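Local coordinates for protein histidine--tRNA ligase (Staphylococcus aureus, PDB 1QE0) that joins L-histidine to its cognate tRNA at the expense of ATP, working as a homodimeric class II aminoacyl-tRNA synthetase, at residues D47-R51 with E294-G298. Numbering follows the deposited sequence.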
loop_
_atom_site.group_PDB
_atom_site.type_symbol
_atom_site.label_atom_id
_atom_site.label_comp_id
_atom_site.label_asym_id
_atom_site.label_seq_id
_atom_site.Cartn_x
_atom_site.Cartn_y
_atom_site.Cartn_z
ATOM N N ASP A 47 -16.412 -14.196 -14.502
ATOM C CA ASP A 47 -17.265 -13.461 -15.421
ATOM C C ASP A 47 -17.015 -11.953 -15.540
ATOM O O ASP A 47 -17.589 -11.313 -16.409
ATOM C CB ASP A 47 -18.739 -13.766 -15.109
ATOM C CG ASP A 47 -19.126 -15.218 -15.439
ATOM O OD1 ASP A 47 -20.143 -15.405 -16.140
ATOM O OD2 ASP A 47 -18.429 -16.173 -15.009
ATOM N N LEU A 48 -16.162 -11.387 -14.692
ATOM C CA LEU A 48 -15.870 -9.958 -14.779
ATOM C C LEU A 48 -14.765 -9.771 -15.801
ATOM O O LEU A 48 -14.797 -8.870 -16.647
ATOM C CB LEU A 48 -15.406 -9.417 -13.427
ATOM C CG LEU A 48 -14.987 -7.954 -13.307
ATOM C CD1 LEU A 48 -16.132 -7.031 -13.528
ATOM C CD2 LEU A 48 -14.463 -7.752 -11.946
ATOM N N PHE A 49 -13.784 -10.655 -15.716
ATOM C CA PHE A 49 -12.638 -10.624 -16.606
ATOM C C PHE A 49 -12.928 -11.354 -17.916
ATOM O O PHE A 49 -12.133 -11.319 -18.862
ATOM C CB PHE A 49 -11.440 -11.226 -15.881
ATOM C CG PHE A 49 -11.164 -10.573 -14.566
ATOM C CD1 PHE A 49 -10.724 -9.247 -14.514
ATOM C CD2 PHE A 49 -11.394 -11.250 -13.379
ATOM C CE1 PHE A 49 -10.516 -8.608 -13.294
ATOM C CE2 PHE A 49 -11.188 -10.614 -12.148
ATOM C CZ PHE A 49 -10.750 -9.289 -12.107
ATOM N N ALA A 50 -14.070 -12.030 -17.960
ATOM C CA ALA A 50 -14.508 -12.759 -19.146
ATOM C C ALA A 50 -14.837 -11.737 -20.259
ATOM O O ALA A 50 -14.534 -11.965 -21.432
ATOM C CB ALA A 50 -15.770 -13.615 -18.792
ATOM N N ARG A 51 -15.359 -10.585 -19.848
ATOM C CA ARG A 51 -15.803 -9.515 -20.740
ATOM C C ARG A 51 -14.854 -9.105 -21.860
ATOM O O ARG A 51 -13.681 -9.530 -21.800
ATOM C CB ARG A 51 -16.164 -8.276 -19.911
ATOM C CG ARG A 51 -17.110 -8.549 -18.773
ATOM C CD ARG A 51 -18.389 -9.096 -19.292
ATOM N NE ARG A 51 -19.510 -8.362 -18.755
ATOM C CZ ARG A 51 -20.307 -8.827 -17.816
ATOM N NH1 ARG A 51 -20.103 -10.034 -17.319
ATOM N NH2 ARG A 51 -21.299 -8.075 -17.364
ATOM N N GLU A 294 -20.550 -0.074 -19.317
ATOM C CA GLU A 294 -21.703 -0.775 -19.870
ATOM C C GLU A 294 -21.403 -2.237 -20.173
ATOM O O GLU A 294 -22.287 -3.082 -20.121
ATOM C CB GLU A 294 -22.173 -0.048 -21.115
ATOM C CG GLU A 294 -21.602 1.357 -21.207
ATOM C CD GLU A 294 -22.344 2.213 -22.182
ATOM O OE1 GLU A 294 -21.881 2.407 -23.328
ATOM O OE2 GLU A 294 -23.419 2.681 -21.800
ATOM N N LEU A 295 -20.164 -2.545 -20.505
ATOM C CA LEU A 295 -19.804 -3.925 -20.744
ATOM C C LEU A 295 -19.839 -4.615 -19.373
ATOM O O LEU A 295 -20.066 -5.811 -19.282
ATOM C CB LEU A 295 -18.409 -4.034 -21.360
ATOM C CG LEU A 295 -18.210 -3.309 -22.688
ATOM C CD1 LEU A 295 -16.872 -3.611 -23.236
ATOM C CD2 LEU A 295 -19.235 -3.721 -23.681
ATOM N N LEU A 296 -19.600 -3.871 -18.297
ATOM C CA LEU A 296 -19.679 -4.464 -16.964
ATOM C C LEU A 296 -21.091 -4.360 -16.330
ATOM O O LEU A 296 -21.251 -4.578 -15.130
ATOM C CB LEU A 296 -18.634 -3.820 -16.055
ATOM C CG LEU A 296 -17.203 -4.323 -16.245
ATOM C CD1 LEU A 296 -17.245 -5.599 -17.015
ATOM C CD2 LEU A 296 -16.323 -3.339 -16.962
ATOM N N ASP A 297 -22.108 -4.094 -17.156
ATOM C CA ASP A 297 -23.503 -3.917 -16.729
ATOM C C ASP A 297 -23.700 -2.641 -15.913
ATOM O O ASP A 297 -24.367 -2.675 -14.883
ATOM C CB ASP A 297 -24.002 -5.100 -15.897
ATOM C CG ASP A 297 -23.803 -6.442 -16.577
ATOM O OD1 ASP A 297 -24.003 -7.450 -15.882
ATOM O OD2 ASP A 297 -23.451 -6.514 -17.773
ATOM N N GLY A 298 -23.152 -1.519 -16.364
ATOM C CA GLY A 298 -23.306 -0.290 -15.609
ATOM C C GLY A 298 -23.693 0.879 -16.482
ATOM O O GLY A 298 -23.850 0.684 -17.694
#
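Arg51 does most of the bridging here, with its guanidinium edge turned to the chain at the end of helix 292-295. Arg51 NE gives a nearly straight hydrogen bond to Leu295 O (2.7 Å, 164° at the hydrogen), and that oxygen lies practically in the guanidinium plane. NH2 adds a weak second bond to the same oxygen, so one carbonyl holds two nitrogens of the group. The charged part is a salt bridge from NH2 of Arg51 to OD2 of Asp297, 2.7 Å long, with the carboxylate plane turned 39° from the guanidinium. Bends at its second and third side-chain torsions fold the arginine chain back, and its NH1 makes a weak bond to Asp47 O in its own segment.

All this lies within the class II catalytic domain, where the short helix 46-49 meets the link between strands 280-290 and 302-309, antiparallel neighbours in the large sheet. Beneath the polar layer, Leu296 CD1 packs against the Arg51 methylene CG and, 3.9 Å away, Leu48 CD1. The two leucines cross at about a right angle, and both also rest on helix 82-91. From the second subunit, Ile2 packs on Leu48 and Arg51.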